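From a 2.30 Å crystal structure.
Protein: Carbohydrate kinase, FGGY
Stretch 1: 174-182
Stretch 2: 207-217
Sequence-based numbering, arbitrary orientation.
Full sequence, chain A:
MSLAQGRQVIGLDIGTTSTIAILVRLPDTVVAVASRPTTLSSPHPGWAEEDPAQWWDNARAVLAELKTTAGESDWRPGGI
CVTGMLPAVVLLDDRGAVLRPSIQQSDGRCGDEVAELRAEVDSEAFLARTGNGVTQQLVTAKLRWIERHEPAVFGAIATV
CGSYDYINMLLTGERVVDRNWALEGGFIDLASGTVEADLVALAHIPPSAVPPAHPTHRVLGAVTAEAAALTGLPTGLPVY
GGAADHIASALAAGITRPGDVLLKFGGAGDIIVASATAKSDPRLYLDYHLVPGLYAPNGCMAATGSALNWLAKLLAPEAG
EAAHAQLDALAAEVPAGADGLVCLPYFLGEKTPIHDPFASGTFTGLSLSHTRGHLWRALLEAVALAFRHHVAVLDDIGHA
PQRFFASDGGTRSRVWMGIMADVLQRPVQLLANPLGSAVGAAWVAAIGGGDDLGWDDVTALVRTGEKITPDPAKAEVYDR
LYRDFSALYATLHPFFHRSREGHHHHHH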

ATOM      1  N   GLU A 174     -20.370  -1.747  15.842  1.00 22.56           N
ATOM      2  CA  GLU A 174     -19.408  -2.600  16.504  1.00 24.01           C
ATOM      3  C   GLU A 174     -18.159  -1.783  16.883  1.00 22.35           C
ATOM      4  O   GLU A 174     -17.927  -0.708  16.353  1.00 22.75           O
ATOM      5  N   ARG A 175     -17.343  -2.281  17.789  1.00 20.78           N
ATOM      6  CA  ARG A 175     -16.113  -1.581  18.098  1.00 21.18           C
ATOM      7  C   ARG A 175     -14.912  -2.506  17.915  1.00 21.03           C
ATOM      8  O   ARG A 175     -14.594  -3.263  18.807  1.00 24.68           O
ATOM      9  N   VAL A 176     -14.268  -2.475  16.745  1.00 21.37           N
ATOM     10  CA  VAL A 176     -13.088  -3.303  16.505  1.00 20.52           C
ATOM     11  C   VAL A 176     -12.098  -2.570  15.630  1.00 21.62           C
ATOM     12  O   VAL A 176     -12.435  -1.562  15.031  1.00 22.89           O
ATOM     13  N   VAL A 177     -10.871  -3.073  15.546  1.00 21.47           N
ATOM     14  CA  VAL A 177      -9.986  -2.657  14.469  1.00 18.75           C
ATOM     15  C   VAL A 177      -9.462  -3.851  13.654  1.00 19.39           C
ATOM     16  O   VAL A 177      -9.349  -4.959  14.171  1.00 20.82           O
ATOM     17  N   ASP A 178      -9.172  -3.620  12.373  1.00 17.39           N
ATOM     18  CA  ASP A 178      -8.462  -4.572  11.531  1.00 17.53           C
ATOM     19  C   ASP A 178      -7.173  -5.004  12.259  1.00 20.03           C
ATOM     20  O   ASP A 178      -6.430  -4.140  12.811  1.00 18.98           O
ATOM     21  N   ARG A 179      -6.941  -6.319  12.293  1.00 17.22           N
ATOM     22  CA  ARG A 179      -5.645  -6.881  12.654  1.00 20.98           C
ATOM     23  C   ARG A 179      -4.527  -6.062  12.011  1.00 17.79           C
ATOM     24  O   ARG A 179      -3.495  -5.816  12.605  1.00 16.29           O
ATOM     25  N   ASN A 180      -4.703  -5.699  10.748  1.00 17.06           N
ATOM     26  CA  ASN A 180      -3.593  -5.103  10.032  1.00 17.24           C
ATOM     27  C   ASN A 180      -3.324  -3.654  10.479  1.00 18.42           C
ATOM     28  O   ASN A 180      -2.182  -3.198  10.496  1.00 18.67           O
ATOM     29  N   TRP A 181      -4.388  -2.928  10.814  1.00 14.89           N
ATOM     30  CA  TRP A 181      -4.209  -1.626  11.420  1.00 17.87           C
ATOM     31  C   TRP A 181      -3.375  -1.791  12.722  1.00 21.48           C
ATOM     32  O   TRP A 181      -2.376  -1.073  12.941  1.00 20.88           O
ATOM     33  N   ALA A 182      -3.756  -2.764  13.556  1.00 18.36           N
ATOM     34  CA  ALA A 182      -3.071  -2.986  14.818  1.00 18.41           C
ATOM     35  C   ALA A 182      -1.612  -3.472  14.656  1.00 19.52           C
ATOM     36  O   ALA A 182      -0.723  -3.097  15.422  1.00 20.85           O
ATOM     37  N   PRO A 207      -5.095   0.015  27.837  1.00 30.79           N
ATOM     38  CA  PRO A 207      -5.355  -1.081  26.910  1.00 29.57           C
ATOM     39  C   PRO A 207      -6.817  -1.118  26.502  1.00 30.84           C
ATOM     40  O   PRO A 207      -7.118  -1.646  25.441  1.00 29.99           O
ATOM     41  N   SER A 208      -7.712  -0.554  27.299  1.00 27.78           N
ATOM     42  CA  SER A 208      -9.091  -0.473  26.853  1.00 29.47           C
ATOM     43  C   SER A 208      -9.204   0.458  25.634  1.00 27.16           C
ATOM     44  O   SER A 208     -10.172   0.398  24.899  1.00 25.24           O
ATOM     45  N   ALA A 209      -8.224   1.326  25.415  1.00 25.70           N
ATOM     46  CA  ALA A 209      -8.378   2.323  24.351  1.00 25.10           C
ATOM     47  C   ALA A 209      -8.204   1.708  22.947  1.00 26.81           C
ATOM     48  O   ALA A 209      -8.594   2.315  21.956  1.00 23.80           O
ATOM     49  N   VAL A 210      -7.606   0.520  22.868  1.00 24.68           N
ATOM     50  CA  VAL A 210      -7.479  -0.172  21.585  1.00 24.31           C
ATOM     51  C   VAL A 210      -8.458  -1.329  21.483  1.00 23.34           C
ATOM     52  O   VAL A 210      -8.442  -2.230  22.308  1.00 22.02           O
ATOM     53  N   PRO A 211      -9.311  -1.288  20.459  1.00 22.13           N
ATOM     54  CA  PRO A 211     -10.430  -2.227  20.346  1.00 21.64           C
ATOM     55  C   PRO A 211      -9.870  -3.580  19.971  1.00 25.23           C
ATOM     56  O   PRO A 211      -8.734  -3.636  19.497  1.00 23.58           O
ATOM     57  N   PRO A 212     -10.632  -4.663  20.190  1.00 25.24           N
ATOM     58  CA  PRO A 212     -10.040  -5.950  19.815  1.00 21.96           C
ATOM     59  C   PRO A 212      -9.808  -5.985  18.310  1.00 23.41           C
ATOM     60  O   PRO A 212     -10.607  -5.402  17.542  1.00 20.36           O
ATOM     61  N   ALA A 213      -8.745  -6.674  17.890  1.00 23.18           N
ATOM     62  CA  ALA A 213      -8.467  -6.861  16.467  1.00 25.17           C
ATOM     63  C   ALA A 213      -9.452  -7.842  15.815  1.00 23.25           C
ATOM     64  O   ALA A 213      -9.984  -8.757  16.467  1.00 23.96           O
ATOM     65  N   HIS A 214      -9.696  -7.644  14.530  1.00 19.12           N
ATOM     66  CA  HIS A 214     -10.657  -8.477  13.810  1.00 20.34           C
ATOM     67  C   HIS A 214     -10.088  -8.787  12.433  1.00 20.75           C
ATOM     68  O   HIS A 214      -9.558  -7.880  11.769  1.00 19.66           O
ATOM     69  N   PRO A 215     -10.192 -10.061  11.992  1.00 21.38           N
ATOM     70  CA  PRO A 215      -9.573 -10.393  10.701  1.00 21.94           C
ATOM     71  C   PRO A 215     -10.506 -10.045   9.563  1.00 18.85           C
ATOM     72  O   PRO A 215     -11.697 -10.344   9.614  1.00 21.19           O
ATOM     73  N   THR A 216      -9.958  -9.450   8.522  1.00 19.16           N
ATOM     74  CA  THR A 216     -10.743  -8.976   7.397  1.00 17.61           C
ATOM     75  C   THR A 216     -11.823  -9.927   6.873  1.00 20.75           C
ATOM     76  O   THR A 216     -12.968  -9.516   6.651  1.00 20.24           O
ATOM     77  N   HIS A 217     -11.469 -11.191   6.650  1.00 20.20           N
ATOM     78  CA  HIS A 217     -12.380 -12.116   5.963  1.00 19.94           C
ATOM     79  C   HIS A 217     -13.651 -12.497   6.752  1.00 22.39           C
ATOM     80  O   HIS A 217     -14.648 -12.932   6.153  1.00 21.32           O
TER

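The two stretches are joined by a short parallel ladder: His 214 N donates to Val 177 O (2.7 Å), Val 177 N to Pro 212 O (3.1 Å) and Arg 179 N to His 214 O (3.1 Å). At one end, Arg 175, extended with chi1 to chi3 all t, brings its guanidinium back to the second stretch, where NH2 donates to Ser 208 O (3.0 Å) near the guanidinium plane while Pro 211 CG covers one face.

At the other end, Asp 178 (chi1 t) caps the helix, its OD1 accepting from Asn 180 N (3.0 Å). Two waters tie this carboxylate to Thr 216 (chi1 m). Water 1 donates to Asp 178 OD2 (2.6 Å) and Thr 216 OG1 (3.0 Å) and accepts from Asn 180 ND2; water 2 donates to Asp 178 OD1 (2.7 Å) and accepts from Thr 216 N and Arg 179 NE (both 3.1 Å).

Apolar packing fills in around these bonds. Pro 211 points toward the first stretch, its CG 3.9 Å from CG1 of Val 177 (chi1 m), which shares a sheet face with Ala 213. Val 176 (m) places CG2 3.8 Å from His 214 CB. Pro 215 CB lies over one face of the Arg 179 guanidinium, 3.5 Å from NE, and Val 210 CG1 meets the Trp 181 ring edge at CZ3 (4.3 Å).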

ATOM      1  CB  GLU A 174     -19.050  -3.766  15.581  1.00 24.98           C
ATOM      2  CG  GLU A 174     -20.239  -4.638  15.219  1.00 25.33           C
ATOM      3  CD  GLU A 174     -20.951  -5.152  16.462  1.00 30.32           C
ATOM      4  OE1 GLU A 174     -20.380  -5.052  17.573  1.00 27.97           O
ATOM      5  OE2 GLU A 174     -22.091  -5.630  16.327  1.00 33.14           O
ATOM      6  CB  ARG A 175     -16.175  -1.060  19.522  1.00 20.20           C
ATOM      7  CG  ARG A 175     -15.211   0.067  19.850  1.00 19.56           C
ATOM      8  CD  ARG A 175     -15.156   0.253  21.379  1.00 21.11           C
ATOM      9  NE  ARG A 175     -14.048   1.088  21.803  1.00 21.95           N
ATOM     10  CZ  ARG A 175     -13.007   0.632  22.468  1.00 20.61           C
ATOM     11  NH1 ARG A 175     -12.941  -0.648  22.773  1.00 24.27           N
ATOM     12  NH2 ARG A 175     -12.045   1.448  22.832  1.00 21.85           N
ATOM     13  CB  VAL A 176     -13.426  -4.666  15.830  1.00 21.15           C
ATOM     14  CG1 VAL A 176     -14.472  -5.464  16.655  1.00 20.42           C
ATOM     15  CG2 VAL A 176     -13.825  -4.486  14.337  1.00 19.71           C
ATOM     16  CB  VAL A 177      -8.813  -1.827  15.000  1.00 18.39           C
ATOM     17  CG1 VAL A 177      -9.340  -0.531  15.514  1.00 18.83           C
ATOM     18  CG2 VAL A 177      -8.063  -2.587  16.075  1.00 17.30           C
ATOM     19  CB  ASP A 178      -8.110  -3.862  10.222  1.00 16.56           C
ATOM     20  CG  ASP A 178      -7.521  -4.770   9.163  1.00 17.25           C
ATOM     21  OD1 ASP A 178      -7.355  -5.986   9.386  1.00 16.07           O
ATOM     22  OD2 ASP A 178      -7.209  -4.228   8.073  1.00 16.33           O
ATOM     23  CB  ARG A 179      -5.506  -8.332  12.101  1.00 21.01           C
ATOM     24  CG  ARG A 179      -6.302  -9.452  12.821  1.00 24.50           C
ATOM     25  CD  ARG A 179      -5.878 -10.899  12.338  1.00 29.14           C
ATOM     26  NE  ARG A 179      -6.004 -11.068  10.870  1.00 28.62           N
ATOM     27  CZ  ARG A 179      -5.762 -12.197  10.188  1.00 30.39           C
ATOM     28  NH1 ARG A 179      -5.918 -12.220   8.877  1.00 28.43           N
ATOM     29  NH2 ARG A 179      -5.396 -13.307  10.807  1.00 30.45           N
ATOM     30  CB  ASN A 180      -3.846  -5.193   8.528  1.00 18.52           C
ATOM     31  CG  ASN A 180      -3.259  -6.468   7.895  1.00 20.53           C
ATOM     32  OD1 ASN A 180      -2.149  -6.915   8.246  1.00 18.39           O
ATOM     33  ND2 ASN A 180      -3.991  -7.032   6.936  1.00 17.69           N
ATOM     34  CB  TRP A 181      -5.564  -0.944  11.671  1.00 17.74           C
ATOM     35  CG  TRP A 181      -5.415   0.389  12.266  1.00 17.72           C
ATOM     36  CD1 TRP A 181      -5.251   1.573  11.597  1.00 17.31           C
ATOM     37  CD2 TRP A 181      -5.383   0.707  13.661  1.00 17.78           C
ATOM     38  NE1 TRP A 181      -5.112   2.599  12.498  1.00 15.81           N
ATOM     39  CE2 TRP A 181      -5.194   2.096  13.771  1.00 17.53           C
ATOM     40  CE3 TRP A 181      -5.498  -0.053  14.840  1.00 18.63           C
ATOM     41  CZ2 TRP A 181      -5.102   2.744  15.012  1.00 18.40           C
ATOM     42  CZ3 TRP A 181      -5.422   0.583  16.056  1.00 15.89           C
ATOM     43  CH2 TRP A 181      -5.214   1.965  16.141  1.00 18.99           C
ATOM     44  CB  ALA A 182      -3.891  -3.944  15.701  1.00 20.31           C
ATOM     45  CB  PRO A 207      -4.982  -2.345  27.719  1.00 36.04           C
ATOM     46  CG  PRO A 207      -4.162  -1.847  28.885  1.00 36.50           C
ATOM     47  CD  PRO A 207      -4.752  -0.480  29.186  1.00 35.61           C
ATOM     48  CB  SER A 208      -9.997   0.021  27.986  1.00 33.03           C
ATOM     49  OG  SER A 208      -9.555   1.275  28.529  1.00 34.56           O
ATOM     50  CB  ALA A 209      -7.421   3.457  24.538  1.00 23.73           C
ATOM     51  CB  VAL A 210      -6.075  -0.754  21.330  1.00 23.00           C
ATOM     52  CG1 VAL A 210      -6.012  -1.316  19.910  1.00 21.63           C
ATOM     53  CG2 VAL A 210      -5.002   0.307  21.552  1.00 23.21           C
ATOM     54  CB  PRO A 211     -11.292  -1.634  19.198  1.00 21.39           C
ATOM     55  CG  PRO A 211     -10.889  -0.167  19.100  1.00 21.19           C
ATOM     56  CD  PRO A 211      -9.407  -0.156  19.507  1.00 22.67           C
ATOM     57  CB  PRO A 212     -11.132  -6.975  20.179  1.00 23.92           C
ATOM     58  CG  PRO A 212     -12.147  -6.272  20.982  1.00 22.29           C
ATOM     59  CD  PRO A 212     -12.009  -4.786  20.710  1.00 25.69           C
ATOM     60  CB  ALA A 213      -7.035  -7.321  16.244  1.00 24.71           C
ATOM     61  CB  HIS A 214     -11.986  -7.730  13.665  1.00 18.88           C
ATOM     62  CG  HIS A 214     -12.976  -8.396  12.756  1.00 18.53           C
ATOM     63  ND1 HIS A 214     -13.957  -9.241  13.219  1.00 20.60           N
ATOM     64  CD2 HIS A 214     -13.160  -8.302  11.416  1.00 18.65           C
ATOM     65  CE1 HIS A 214     -14.694  -9.660  12.202  1.00 20.99           C
ATOM     66  NE2 HIS A 214     -14.243  -9.080  11.104  1.00 20.83           N
ATOM     67  CB  PRO A 215      -9.381 -11.908  10.783  1.00 20.60           C
ATOM     68  CG  PRO A 215     -10.387 -12.376  11.843  1.00 23.74           C
ATOM     69  CD  PRO A 215     -11.012 -11.170  12.501  1.00 20.21           C
ATOM     70  CB  THR A 216      -9.811  -8.629   6.241  1.00 19.31           C
ATOM     71  OG1 THR A 216      -8.875  -7.639   6.673  1.00 19.09           O
ATOM     72  CG2 THR A 216     -10.598  -8.101   5.065  1.00 17.23           C
ATOM     73  CB  HIS A 217     -11.635 -13.381   5.557  1.00 19.97           C
ATOM     74  CG  HIS A 217     -11.220 -14.228   6.715  1.00 20.89           C
ATOM     75  ND1 HIS A 217     -10.094 -13.961   7.471  1.00 22.61           N
ATOM     76  CD2 HIS A 217     -11.792 -15.326   7.268  1.00 21.63           C
ATOM     77  CE1 HIS A 217      -9.980 -14.871   8.429  1.00 22.75           C
ATOM     78  NE2 HIS A 217     -11.011 -15.699   8.334  1.00 21.77           N
TER
HETATM   79  O   HOH W   1      -6.392  -6.054   6.356  1.00 21.80           O
HETATM   80  O   HOH W   2      -7.033  -8.638   9.202  1.00 21.93           O